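Local coordinates for ornithine carbamoyltransferase (Gloeobacter violaceus, PDB 3GD5), which probably catalyses the reversible transfer of the carbamoyl group from carbamoyl phosphate to the side-chain amine of ornithine, yielding citrulline and phosphate in arginine biosynthesis, at residues Y230-T235 / L270-A275; V142-T147 / W294-N299; G48-L53 / R102-L107; K57-T62 / A108-A113; H28-L33 / Q304-A309. All coordinates share one frame; numbering follows the deposited sequence.

How the contacts relate
Contacts 1, 2, 3 and 5 are mainly buried, whereas contact 4 lies at the surface. Contacts 1 and 3 join neighbouring strands of two different parallel sheets, one in each ligand-binding region, and their centres are about 31 Å apart. Contacts 3 and 4 share strand 106-110, contact 3 at its beginning and contact 4 at its end, where residues that probably bind carbamoyl phosphate gather. Helix 293-312 serves both contact 2 and contact 5, but with contrasting chemistry: carboxylates, an amide and a hydroxyl in the first, aliphatic groups in the second. Contacts 1 and 2 meet directly, through Tyr230 with Asp144 and His271 with Glu296.

Contact 1. Residues Y230-T235 / L270-A275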
# COMPACT_ATOMS: atom_id res chain seq x y z
N TYR A 230 -34.61 -15.50 -10.81
CA TYR A 230 -33.43 -15.37 -9.97
C TYR A 230 -32.25 -14.81 -10.75
O TYR A 230 -32.01 -15.18 -11.90
CB TYR A 230 -33.05 -16.74 -9.42
CG TYR A 230 -32.15 -16.75 -8.21
CD1 TYR A 230 -30.84 -16.28 -8.27
CD2 TYR A 230 -32.61 -17.26 -6.99
CE1 TYR A 230 -30.00 -16.33 -7.15
CE2 TYR A 230 -31.79 -17.31 -5.88
CZ TYR A 230 -30.48 -16.84 -5.96
OH TYR A 230 -29.69 -16.87 -4.82
N THR A 231 -31.51 -13.91 -10.12
CA THR A 231 -30.34 -13.34 -10.76
C THR A 231 -29.30 -12.98 -9.72
O THR A 231 -29.56 -12.99 -8.52
CB THR A 231 -30.68 -12.11 -11.61
OG1 THR A 231 -29.56 -11.80 -12.45
CG2 THR A 231 -31.01 -10.92 -10.73
N ASP A 232 -28.11 -12.64 -10.21
CA ASP A 232 -26.98 -12.31 -9.35
C ASP A 232 -26.13 -11.34 -10.15
O ASP A 232 -26.41 -11.10 -11.32
CB ASP A 232 -26.20 -13.60 -9.06
CG ASP A 232 -25.11 -13.41 -8.02
OD1 ASP A 232 -24.93 -12.29 -7.50
OD2 ASP A 232 -24.42 -14.41 -7.73
N VAL A 233 -25.10 -10.78 -9.52
CA VAL A 233 -24.23 -9.83 -10.21
C VAL A 233 -23.54 -10.48 -11.41
O VAL A 233 -23.21 -11.66 -11.39
CB VAL A 233 -23.17 -9.26 -9.25
CG1 VAL A 233 -22.07 -8.57 -10.06
CG2 VAL A 233 -23.82 -8.27 -8.29
N TRP A 234 -23.32 -9.70 -12.47
CA TRP A 234 -22.65 -10.20 -13.66
C TRP A 234 -21.21 -10.60 -13.35
O TRP A 234 -20.62 -10.15 -12.37
CB TRP A 234 -22.67 -9.15 -14.79
CG TRP A 234 -24.05 -8.79 -15.29
CD1 TRP A 234 -25.17 -9.56 -15.23
CD2 TRP A 234 -24.43 -7.57 -15.96
NE1 TRP A 234 -26.23 -8.91 -15.83
CE2 TRP A 234 -25.80 -7.69 -16.28
CE3 TRP A 234 -23.75 -6.40 -16.32
CZ2 TRP A 234 -26.51 -6.67 -16.94
CZ3 TRP A 234 -24.45 -5.39 -16.98
CH2 TRP A 234 -25.82 -5.54 -17.29
N THR A 235 -20.64 -11.44 -14.21
CA THR A 235 -19.28 -11.92 -14.05
C THR A 235 -18.29 -10.82 -13.65
O THR A 235 -18.34 -9.71 -14.17
CB THR A 235 -18.79 -12.59 -15.35
OG1 THR A 235 -17.57 -13.29 -15.09
CG2 THR A 235 -18.54 -11.53 -16.43
N LEU A 270 -35.97 -13.19 -6.84
CA LEU A 270 -34.91 -13.41 -5.85
C LEU A 270 -33.56 -12.91 -6.35
O LEU A 270 -33.26 -12.98 -7.54
CB LEU A 270 -34.78 -14.90 -5.50
CG LEU A 270 -35.96 -15.58 -4.79
CD1 LEU A 270 -35.56 -16.99 -4.36
CD2 LEU A 270 -36.38 -14.76 -3.59
N HIS A 271 -32.76 -12.40 -5.42
CA HIS A 271 -31.42 -11.92 -5.74
C HIS A 271 -30.59 -12.19 -4.49
O HIS A 271 -30.93 -11.73 -3.40
CB HIS A 271 -31.43 -10.43 -6.08
CG HIS A 271 -30.12 -9.91 -6.59
ND1 HIS A 271 -30.01 -9.16 -7.75
CD2 HIS A 271 -28.86 -10.01 -6.10
CE1 HIS A 271 -28.75 -8.83 -7.94
NE2 HIS A 271 -28.03 -9.33 -6.95
N CYS A 272 -29.51 -12.95 -4.62
CA CYS A 272 -28.66 -13.27 -3.47
C CYS A 272 -27.88 -12.09 -2.87
O CYS A 272 -27.38 -12.20 -1.76
CB CYS A 272 -27.68 -14.39 -3.85
SG CYS A 272 -26.62 -13.98 -5.23
N LEU A 273 -27.76 -10.99 -3.62
CA LEU A 273 -27.06 -9.76 -3.20
C LEU A 273 -25.53 -9.85 -3.18
O LEU A 273 -24.98 -10.95 -3.09
CB LEU A 273 -27.56 -9.31 -1.82
CG LEU A 273 -29.06 -8.96 -1.74
CD1 LEU A 273 -29.42 -8.57 -0.32
CD2 LEU A 273 -29.39 -7.82 -2.71
N PRO A 274 -24.83 -8.71 -3.28
CA PRO A 274 -25.36 -7.35 -3.41
C PRO A 274 -25.90 -7.17 -4.81
O PRO A 274 -25.61 -7.98 -5.69
CB PRO A 274 -24.13 -6.47 -3.15
CG PRO A 274 -23.02 -7.28 -3.73
CD PRO A 274 -23.35 -8.68 -3.22
N ALA A 275 -26.68 -6.12 -5.02
CA ALA A 275 -27.26 -5.87 -6.34
C ALA A 275 -26.71 -4.61 -7.02
O ALA A 275 -26.39 -3.63 -6.36
CB ALA A 275 -28.78 -5.75 -6.22
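Tyr230 and Leu270 lie abreast on the neighbouring parallel strands 228-231 and 268-271, their CA atoms 4.8 Å apart. Among polar interactions, a single backbone hydrogen bond spans the segments, from Thr231 N to Leu270 O at a rather long 3.3 Å. That carbonyl oxygen also sits over one face of the Tyr230 ring, toward its rim.

The apolar contact here is that of Tyr230 CD2 with Leu270 CB at 3.5 Å. With CG anti to the backbone N (chi1 -161°), the ring carries its polar tip forward into packing contact, Tyr230 OH lying 3.3 Å from Cys272 CB; the hydroxyl itself is hydrogen-bonded to Asp144 of helix 138-152.

The aromatic contacts centre on His271. Asp232 CA makes a CH-pi contact with one face, 4.3 Å from the ring centroid and 23° off the normal, beside Thr231 O, while Ala275 CB lies over the opposite face. Within its own segment, His271 NE2 donates to Pro274 O at 3.0 Å, a bond tilted 29° from the ring plane, and Pro274 follows a cis peptide.

Farther along both segments, Cys272 SG is 3.2 Å from Asp232 CG and almost equally near both carboxylate oxygens. By similarity, Asp232 binds ornithine and Cys272 binds carbamoyl phosphate, so this sulfur-carboxylate contact is consistent with the two substrate sites lying side by side.

Contact 2. Residues V142-T147 / W294-N299; sequences VADLLT and WDEAEN
Ala143 opens the contact by setting its CB 3.4 Å from Asn299 O, where the CA atoms of the two segments are nearest. One residue on, Asp144 OD1 stands 2.6 Å from Glu296 OE1, the carboxylate planes turned 73° apart. Two acid oxygens this near suggest that one group holds a proton. Their other partners are Gln140 and Tyr230 for Asp144, and the backbone N of His271 for Glu296. Leu146 only skirts Asn299. Thr147 places OG1 anti to its carbonyl carbon (chi1 -57°), from where it donates to Ala143 O at 2.7 Å and accepts a nearly straight bond (168°) from Asn299 ND2, also 2.7 Å away and with OG1 in the amide plane. Asn299 is fixed further by Lys38 and Glu150. The axes of the two short segments pass 8.4 Å apart. Helix 138-152 and C-terminal helix 293-312, packed together here, are the pair of interdomain helices characteristic of the aspartate/ornithine carbamoyltransferase fold.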
# COMPACT_ATOMS: atom_id res chain seq x y z
N VAL A 142 -29.93 -23.03 0.20
CA VAL A 142 -30.83 -23.60 1.19
C VAL A 142 -31.73 -22.48 1.72
O VAL A 142 -32.89 -22.71 2.10
CB VAL A 142 -30.07 -24.29 2.38
CG1 VAL A 142 -29.03 -25.27 1.84
CG2 VAL A 142 -29.42 -23.26 3.26
N ALA A 143 -31.21 -21.26 1.72
CA ALA A 143 -31.98 -20.11 2.17
C ALA A 143 -33.02 -19.74 1.12
O ALA A 143 -34.16 -19.40 1.43
CB ALA A 143 -31.05 -18.92 2.44
N ASP A 144 -32.63 -19.82 -0.15
CA ASP A 144 -33.53 -19.48 -1.23
C ASP A 144 -34.70 -20.47 -1.27
O ASP A 144 -35.86 -20.07 -1.38
CB ASP A 144 -32.79 -19.49 -2.58
CG ASP A 144 -31.56 -18.58 -2.57
OD1 ASP A 144 -31.64 -17.46 -2.02
OD2 ASP A 144 -30.52 -18.99 -3.14
N LEU A 145 -34.36 -21.75 -1.19
CA LEU A 145 -35.34 -22.84 -1.21
C LEU A 145 -36.35 -22.65 -0.09
O LEU A 145 -37.55 -22.77 -0.31
CB LEU A 145 -34.62 -24.18 -1.05
CG LEU A 145 -34.49 -25.14 -2.23
CD1 LEU A 145 -34.40 -24.41 -3.55
CD2 LEU A 145 -33.27 -26.03 -2.01
N LEU A 146 -35.85 -22.32 1.09
CA LEU A 146 -36.67 -22.09 2.27
C LEU A 146 -37.57 -20.87 2.05
O LEU A 146 -38.67 -20.78 2.59
CB LEU A 146 -35.77 -21.85 3.48
CG LEU A 146 -36.25 -22.14 4.90
CD1 LEU A 146 -35.17 -21.69 5.87
CD2 LEU A 146 -37.55 -21.42 5.20
N THR A 147 -37.09 -19.92 1.25
CA THR A 147 -37.87 -18.72 0.98
C THR A 147 -38.98 -19.05 -0.01
O THR A 147 -40.11 -18.61 0.15
CB THR A 147 -36.98 -17.60 0.40
OG1 THR A 147 -35.91 -17.32 1.31
CG2 THR A 147 -37.81 -16.33 0.19
N TRP A 294 -35.31 -9.26 0.56
CA TRP A 294 -35.06 -9.01 1.97
C TRP A 294 -35.41 -10.23 2.82
O TRP A 294 -34.68 -10.57 3.75
CB TRP A 294 -35.82 -7.75 2.44
CG TRP A 294 -35.54 -6.54 1.55
CD1 TRP A 294 -36.47 -5.72 0.99
CD2 TRP A 294 -34.26 -6.10 1.06
NE1 TRP A 294 -35.85 -4.80 0.17
CE2 TRP A 294 -34.50 -5.01 0.19
CE3 TRP A 294 -32.94 -6.53 1.26
CZ2 TRP A 294 -33.47 -4.34 -0.47
CZ3 TRP A 294 -31.91 -5.86 0.60
CH2 TRP A 294 -32.18 -4.77 -0.26
N ASP A 295 -36.52 -10.91 2.49
CA ASP A 295 -36.89 -12.12 3.22
C ASP A 295 -35.84 -13.20 2.92
O ASP A 295 -35.42 -13.96 3.80
CB ASP A 295 -38.28 -12.63 2.79
CG ASP A 295 -39.41 -11.69 3.19
OD1 ASP A 295 -39.29 -11.00 4.22
OD2 ASP A 295 -40.43 -11.65 2.48
N GLU A 296 -35.42 -13.25 1.67
CA GLU A 296 -34.41 -14.21 1.23
C GLU A 296 -33.10 -14.01 1.99
O GLU A 296 -32.44 -14.98 2.36
CB GLU A 296 -34.19 -14.03 -0.27
CG GLU A 296 -33.06 -14.85 -0.87
CD GLU A 296 -32.73 -14.42 -2.29
OE1 GLU A 296 -31.91 -15.08 -2.94
OE2 GLU A 296 -33.30 -13.39 -2.74
N ALA A 297 -32.74 -12.75 2.24
CA ALA A 297 -31.51 -12.43 2.96
C ALA A 297 -31.60 -12.86 4.43
O ALA A 297 -30.67 -13.46 4.99
CB ALA A 297 -31.22 -10.93 2.86
N GLU A 298 -32.73 -12.54 5.07
CA GLU A 298 -32.94 -12.93 6.45
C GLU A 298 -32.84 -14.45 6.58
O GLU A 298 -32.32 -14.97 7.57
CB GLU A 298 -34.31 -12.49 6.96
CG GLU A 298 -34.56 -12.85 8.42
CD GLU A 298 -36.01 -12.69 8.86
OE1 GLU A 298 -36.64 -11.66 8.53
OE2 GLU A 298 -36.53 -13.60 9.54
N ASN A 299 -33.34 -15.16 5.57
CA ASN A 299 -33.30 -16.62 5.61
C ASN A 299 -31.90 -17.22 5.55
O ASN A 299 -31.74 -18.44 5.71
CB ASN A 299 -34.17 -17.22 4.51
CG ASN A 299 -35.63 -17.28 4.89
OD1 ASN A 299 -35.96 -17.36 6.07
ND2 ASN A 299 -36.51 -17.26 3.90

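Contact 3. Residues G48-L53 / R102-L107; sequences GKVLGL and RYVDGL
Asp105 takes hold of Val50 where strands 50-55 and 106-110 come together, as neighbours in the four-stranded parallel sheet of the carbamoyl phosphate-binding domain. From the backbone outward, Asp105 CB lies 3.6 Å from Val50 O. The side chain then leaves with CG anti to its own carbonyl carbon (chi1 -48°), which brings CG to 3.9 Å from Lys49 CB, the two side chains crossing at about a right angle. At the tip, OD2 accepts from Val50 N at 2.6 Å and 162°, using its anti lone pair, the one turned away from OD1. The other oxygen, OD1, is 5.2 Å from Lys49 NZ: opposite charges near each other but not in contact.

Asp105 N meanwhile donates to Val50 O at 2.8 Å, in the carbonyl plane. One residue thus engages both the N-H and the C=O of Val50. Beside this polar grip, Val50 CG1 meets Val104 CG1 at 3.8 Å. On the face bearing Leu51, CD2 of that leucine approaches Gly106 O. Farther on, Gly52 N donates to Gly106 O at 2.8 Å, with an N-H...O angle of 178°.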
# COMPACT_ATOMS: atom_id res chain seq x y z
N GLY A 48 -21.18 -24.26 24.55
CA GLY A 48 -19.88 -24.86 24.80
C GLY A 48 -19.08 -25.05 23.53
O GLY A 48 -17.93 -25.47 23.60
N LYS A 49 -19.68 -24.76 22.38
CA LYS A 49 -18.97 -24.93 21.12
C LYS A 49 -18.59 -23.61 20.44
O LYS A 49 -19.25 -22.58 20.63
CB LYS A 49 -19.79 -25.79 20.16
CG LYS A 49 -20.01 -27.20 20.67
CD LYS A 49 -21.07 -27.93 19.87
CE LYS A 49 -21.51 -29.20 20.58
NZ LYS A 49 -20.37 -30.13 20.80
N VAL A 50 -17.51 -23.66 19.67
CA VAL A 50 -17.02 -22.48 18.97
C VAL A 50 -16.91 -22.74 17.48
O VAL A 50 -16.37 -23.76 17.05
CB VAL A 50 -15.62 -22.06 19.49
CG1 VAL A 50 -15.13 -20.80 18.77
CG2 VAL A 50 -15.67 -21.85 21.01
N LEU A 51 -17.43 -21.80 16.70
CA LEU A 51 -17.39 -21.90 15.26
C LEU A 51 -16.33 -20.92 14.78
O LEU A 51 -16.32 -19.75 15.17
CB LEU A 51 -18.75 -21.51 14.69
CG LEU A 51 -19.15 -21.74 13.24
CD1 LEU A 51 -19.76 -20.45 12.75
CD2 LEU A 51 -17.99 -22.16 12.36
N GLY A 52 -15.43 -21.40 13.93
CA GLY A 52 -14.40 -20.53 13.41
C GLY A 52 -14.77 -20.14 11.99
O GLY A 52 -15.29 -20.97 11.23
N LEU A 53 -14.53 -18.88 11.64
CA LEU A 53 -14.83 -18.38 10.32
C LEU A 53 -13.52 -18.06 9.61
O LEU A 53 -12.80 -17.15 10.02
CB LEU A 53 -15.65 -17.10 10.41
CG LEU A 53 -16.89 -17.12 11.31
CD1 LEU A 53 -17.42 -15.71 11.46
CD2 LEU A 53 -17.95 -18.04 10.72
N ARG A 102 -7.94 -28.35 16.82
CA ARG A 102 -7.69 -28.57 18.25
C ARG A 102 -8.30 -27.46 19.11
O ARG A 102 -8.37 -27.60 20.34
CB ARG A 102 -6.19 -28.62 18.57
CG ARG A 102 -5.41 -29.73 17.89
CD ARG A 102 -5.98 -31.11 18.19
NE ARG A 102 -5.12 -32.16 17.65
CZ ARG A 102 -4.22 -32.83 18.36
NH1 ARG A 102 -4.05 -32.57 19.65
NH2 ARG A 102 -3.47 -33.75 17.77
N TYR A 103 -8.74 -26.37 18.49
CA TYR A 103 -9.30 -25.25 19.24
C TYR A 103 -10.81 -25.04 19.10
O TYR A 103 -11.50 -24.81 20.09
CB TYR A 103 -8.60 -23.93 18.88
CG TYR A 103 -7.10 -23.90 19.05
CD1 TYR A 103 -6.47 -24.50 20.15
CD2 TYR A 103 -6.30 -23.22 18.13
CE1 TYR A 103 -5.07 -24.41 20.33
CE2 TYR A 103 -4.91 -23.13 18.29
CZ TYR A 103 -4.31 -23.72 19.39
OH TYR A 103 -2.94 -23.59 19.55
N VAL A 104 -11.32 -25.08 17.87
CA VAL A 104 -12.74 -24.86 17.64
C VAL A 104 -13.49 -26.15 17.30
O VAL A 104 -12.89 -27.21 17.14
CB VAL A 104 -12.96 -23.81 16.51
CG1 VAL A 104 -12.29 -22.49 16.88
CG2 VAL A 104 -12.42 -24.31 15.20
N ASP A 105 -14.81 -26.05 17.17
CA ASP A 105 -15.64 -27.21 16.89
C ASP A 105 -16.26 -27.24 15.49
O ASP A 105 -16.98 -28.17 15.14
CB ASP A 105 -16.75 -27.26 17.92
CG ASP A 105 -16.21 -27.09 19.32
OD1 ASP A 105 -15.67 -28.07 19.86
OD2 ASP A 105 -16.31 -25.98 19.87
N GLY A 106 -15.97 -26.22 14.70
CA GLY A 106 -16.52 -26.17 13.36
C GLY A 106 -15.92 -25.04 12.56
O GLY A 106 -15.46 -24.05 13.12
N LEU A 107 -15.91 -25.19 11.24
CA LEU A 107 -15.35 -24.17 10.38
C LEU A 107 -16.27 -23.82 9.22
O LEU A 107 -16.70 -24.68 8.46
CB LEU A 107 -14.00 -24.62 9.82
CG LEU A 107 -12.87 -24.89 10.82
CD1 LEU A 107 -11.66 -25.45 10.08
CD2 LEU A 107 -12.51 -23.60 11.55

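Contact 4. Residues K57-T62 / A108-A113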
# COMPACT_ATOMS: atom_id res chain seq x y z
N LYS A 57 -11.59 -14.27 1.72
CA LYS A 57 -12.12 -13.09 1.05
C LYS A 57 -13.20 -12.56 1.99
O LYS A 57 -14.16 -13.27 2.31
CB LYS A 57 -12.75 -13.48 -0.29
CG LYS A 57 -13.32 -12.32 -1.09
CD LYS A 57 -12.24 -11.55 -1.84
CE LYS A 57 -12.86 -10.45 -2.69
NZ LYS A 57 -13.87 -10.99 -3.65
N ALA A 58 -13.04 -11.32 2.44
CA ALA A 58 -14.00 -10.72 3.36
C ALA A 58 -15.42 -10.76 2.81
O ALA A 58 -15.64 -10.63 1.61
CB ALA A 58 -13.59 -9.27 3.66
N SER A 59 -16.38 -10.95 3.71
CA SER A 59 -17.79 -10.97 3.36
C SER A 59 -18.59 -10.73 4.64
O SER A 59 -18.94 -11.67 5.35
CB SER A 59 -18.19 -12.31 2.75
OG SER A 59 -19.58 -12.33 2.46
N THR A 60 -18.85 -9.45 4.92
CA THR A 60 -19.58 -9.06 6.11
C THR A 60 -20.95 -9.71 6.11
O THR A 60 -21.46 -10.11 7.15
CB THR A 60 -19.73 -7.52 6.18
OG1 THR A 60 -18.44 -6.92 6.07
CG2 THR A 60 -20.36 -7.10 7.50
N ARG A 61 -21.54 -9.80 4.92
CA ARG A 61 -22.86 -10.39 4.75
C ARG A 61 -22.83 -11.82 5.27
O ARG A 61 -23.62 -12.21 6.13
CB ARG A 61 -23.20 -10.40 3.26
CG ARG A 61 -24.61 -10.82 2.92
CD ARG A 61 -24.74 -10.89 1.40
NE ARG A 61 -24.35 -9.62 0.78
CZ ARG A 61 -25.04 -8.49 0.89
NH1 ARG A 61 -26.16 -8.46 1.60
NH2 ARG A 61 -24.61 -7.39 0.29
N THR A 62 -21.89 -12.60 4.75
CA THR A 62 -21.78 -13.98 5.18
C THR A 62 -21.37 -14.05 6.64
O THR A 62 -21.95 -14.82 7.41
CB THR A 62 -20.75 -14.74 4.34
OG1 THR A 62 -21.11 -14.65 2.96
CG2 THR A 62 -20.72 -16.21 4.75
N ALA A 108 -16.58 -22.54 9.11
CA ALA A 108 -17.39 -22.03 8.02
C ALA A 108 -16.31 -21.31 7.22
O ALA A 108 -15.73 -20.34 7.71
CB ALA A 108 -18.42 -21.05 8.53
N ILE A 109 -16.03 -21.79 6.01
CA ILE A 109 -14.97 -21.16 5.23
C ILE A 109 -15.24 -20.71 3.81
O ILE A 109 -15.95 -21.35 3.03
CB ILE A 109 -13.68 -22.04 5.26
CG1 ILE A 109 -13.08 -22.15 3.87
CG2 ILE A 109 -13.95 -23.39 5.90
CD1 ILE A 109 -11.81 -22.92 3.84
N ARG A 110 -14.63 -19.57 3.48
CA ARG A 110 -14.71 -18.93 2.18
C ARG A 110 -13.38 -18.98 1.46
O ARG A 110 -12.43 -18.29 1.86
CB ARG A 110 -15.07 -17.46 2.34
CG ARG A 110 -16.52 -17.11 2.14
CD ARG A 110 -16.60 -15.76 1.45
NE ARG A 110 -15.91 -15.82 0.16
CZ ARG A 110 -15.88 -14.83 -0.72
NH1 ARG A 110 -16.49 -13.68 -0.47
NH2 ARG A 110 -15.25 -15.00 -1.88
N THR A 111 -13.28 -19.78 0.40
CA THR A 111 -12.05 -19.84 -0.39
C THR A 111 -12.46 -19.58 -1.82
O THR A 111 -13.63 -19.35 -2.11
CB THR A 111 -11.36 -21.22 -0.33
OG1 THR A 111 -12.26 -22.23 -0.80
CG2 THR A 111 -10.91 -21.54 1.07
N PHE A 112 -11.49 -19.63 -2.72
CA PHE A 112 -11.76 -19.41 -4.13
C PHE A 112 -11.88 -20.77 -4.80
O PHE A 112 -12.83 -21.04 -5.54
CB PHE A 112 -10.63 -18.60 -4.77
CG PHE A 112 -10.45 -17.24 -4.15
CD1 PHE A 112 -11.44 -16.27 -4.26
CD2 PHE A 112 -9.31 -16.95 -3.40
CE1 PHE A 112 -11.31 -15.03 -3.64
CE2 PHE A 112 -9.16 -15.72 -2.77
CZ PHE A 112 -10.17 -14.75 -2.89
N ALA A 113 -10.92 -21.64 -4.53
CA ALA A 113 -10.94 -22.97 -5.13
C ALA A 113 -11.63 -23.99 -4.22
O ALA A 113 -11.36 -24.06 -3.03
CB ALA A 113 -9.52 -23.42 -5.44
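Lys57 lays the base of its side chain over one face of the Arg110 guanidinium, and this is the tight part of the contact. Lys57 CB is 3.3 Å from Arg110 NH2, and Lys57 CG follows over the same group. The methylenes, not the ammonium, do the touching: CG is anti to the backbone N (chi1 -179°), and a bend at chi2 (80°) turns the rest of the chain. Lys57 NZ ends 4.6 Å from Arg110 NH2, so two like charges stay close and probably raise the local positive potential. At the guanidinium edge, in its plane, Ser59 CB approaches NH1 at a looser 3.9 Å.

Here the end of strand 106-110 faces the start of helix 60-72, in the carbamoyl phosphate-binding domain. Ser59 occupies the N-cap position, and its OG is hydrogen-bonded to Thr62 OG1 at 2.8 Å. Arg110 and residues Ser59 to Thr62 bind carbamoyl phosphate by similarity, and a helix N-terminus beside an arginine is consistent with holding a phosphate. Arg61 also forms a salt bridge to Glu91 of the second subunit.

The solvent side is slack by comparison. Phe112, an exposed residue, reaches back so that Lys57 CD lies at its ring edge, 4.0 Å from CZ, the two side chains crossing at about a right angle.

Contact 5. Residues H28-L33 / Q304-A309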
# COMPACT_ATOMS: atom_id res chain seq x y z
N HIS A 28 -34.32 -32.08 2.51
CA HIS A 28 -35.63 -31.81 3.09
C HIS A 28 -35.57 -31.71 4.61
O HIS A 28 -36.17 -30.81 5.21
CB HIS A 28 -36.64 -32.89 2.67
CG HIS A 28 -37.08 -32.79 1.24
ND1 HIS A 28 -36.50 -33.53 0.23
CD2 HIS A 28 -38.01 -32.01 0.65
CE1 HIS A 28 -37.05 -33.20 -0.92
NE2 HIS A 28 -37.96 -32.28 -0.70
N ALA A 29 -34.85 -32.64 5.23
CA ALA A 29 -34.71 -32.63 6.68
C ALA A 29 -34.14 -31.27 7.11
O ALA A 29 -34.66 -30.61 8.01
CB ALA A 29 -33.80 -33.75 7.13
N LEU A 30 -33.07 -30.87 6.43
CA LEU A 30 -32.41 -29.60 6.71
C LEU A 30 -33.42 -28.46 6.61
O LEU A 30 -33.55 -27.65 7.53
CB LEU A 30 -31.28 -29.38 5.70
CG LEU A 30 -30.32 -28.24 6.01
CD1 LEU A 30 -29.67 -28.47 7.37
CD2 LEU A 30 -29.28 -28.15 4.91
N LEU A 31 -34.15 -28.42 5.49
CA LEU A 31 -35.16 -27.39 5.25
C LEU A 31 -36.23 -27.41 6.34
O LEU A 31 -36.71 -26.36 6.78
CB LEU A 31 -35.80 -27.59 3.87
CG LEU A 31 -34.89 -27.32 2.66
CD1 LEU A 31 -35.62 -27.66 1.37
CD2 LEU A 31 -34.47 -25.86 2.65
N THR A 32 -36.61 -28.61 6.78
CA THR A 32 -37.62 -28.74 7.82
C THR A 32 -37.06 -28.22 9.14
O THR A 32 -37.74 -27.50 9.88
CB THR A 32 -38.08 -30.22 7.99
OG1 THR A 32 -38.73 -30.66 6.79
CG2 THR A 32 -39.04 -30.36 9.16
N LEU A 33 -35.82 -28.59 9.44
CA LEU A 33 -35.19 -28.14 10.67
C LEU A 33 -35.11 -26.61 10.70
O LEU A 33 -35.43 -25.97 11.70
CB LEU A 33 -33.78 -28.73 10.78
CG LEU A 33 -32.98 -28.30 12.02
CD1 LEU A 33 -33.74 -28.68 13.27
CD2 LEU A 33 -31.60 -28.94 12.00
N GLN A 304 -28.63 -21.17 7.85
CA GLN A 304 -27.33 -21.49 8.42
C GLN A 304 -27.43 -22.06 9.84
O GLN A 304 -26.60 -22.88 10.23
CB GLN A 304 -26.41 -20.26 8.35
CG GLN A 304 -25.79 -20.13 6.97
CD GLN A 304 -25.41 -18.71 6.58
OE1 GLN A 304 -25.31 -18.41 5.41
NE2 GLN A 304 -25.20 -17.85 7.57
N LYS A 305 -28.44 -21.65 10.60
CA LYS A 305 -28.64 -22.21 11.95
C LYS A 305 -28.92 -23.71 11.81
O LYS A 305 -28.44 -24.52 12.60
CB LYS A 305 -29.82 -21.55 12.66
CG LYS A 305 -29.55 -20.14 13.13
CD LYS A 305 -30.78 -19.49 13.73
CE LYS A 305 -31.30 -20.24 14.95
NZ LYS A 305 -32.40 -19.45 15.55
N ALA A 306 -29.72 -24.07 10.81
CA ALA A 306 -30.04 -25.47 10.58
C ALA A 306 -28.79 -26.27 10.20
O ALA A 306 -28.63 -27.40 10.65
CB ALA A 306 -31.10 -25.60 9.48
N VAL A 307 -27.90 -25.70 9.39
CA VAL A 307 -26.70 -26.45 9.04
C VAL A 307 -25.82 -26.61 10.28
O VAL A 307 -25.37 -27.71 10.59
CB VAL A 307 -25.87 -25.78 7.91
CG1 VAL A 307 -26.75 -25.51 6.71
CG2 VAL A 307 -25.22 -24.51 8.40
N LEU A 308 -25.59 -25.51 10.99
CA LEU A 308 -24.77 -25.54 12.20
C LEU A 308 -25.33 -26.60 13.17
O LEU A 308 -24.60 -27.44 13.69
CB LEU A 308 -24.74 -24.16 12.88
CG LEU A 308 -24.01 -23.03 12.11
CD1 LEU A 308 -24.26 -21.71 12.78
CD2 LEU A 308 -22.52 -23.33 12.03
N ALA A 309 -26.64 -26.55 13.41
CA ALA A 309 -27.26 -27.51 14.30
C ALA A 309 -27.05 -28.94 13.79
O ALA A 309 -26.61 -29.82 14.52
CB ALA A 309 -28.74 -27.22 14.43
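Ala306 is the bump of this helix pair, and Leu30 and Leu33, one turn apart on helix 24-39, form the hollow that takes it. Its CB is 3.8 Å from Leu30 CD1 on one side of the hollow and 4.2 Å from Leu33 CG on the other. Leu30 O, 3.7 Å from Ala306 CB, belongs to the floor. Consistent with this small residue at the contact, the axes of the two short segments approach to 8.7 Å, with their N-to-C directions 117° apart.

The fit also works in the reverse sense. Both leucines hold CG anti to the backbone N (chi1 -169° for Leu30, 178° for Leu33), which sends their methyls across to helix 293-312. There Leu30 CD1 and Leu33 CD2 each come to 3.6 Å from Ala306 O, bringing two methyls to a single carbonyl oxygen. Leu30's other methyl, CD2, touches Val307 CG1 at 4.1 Å, while Leu33 CD2, the methyl already at Ala306 O, also meets Ala309 CB.

Beyond the pair, Leu22 packs on Leu30, Arg42 on Leu33, and Ile129 of the carbamoyl phosphate domain sheet on Val307. The C-terminal helix is in this way packed between the N-terminal helix and that sheet. Every contact of side chain with side chain is aliphatic, and the carbonyl oxygens are met by methyl groups, so the match of methyls to hollows, rather than directional bonding, probably determines how these helices sit together.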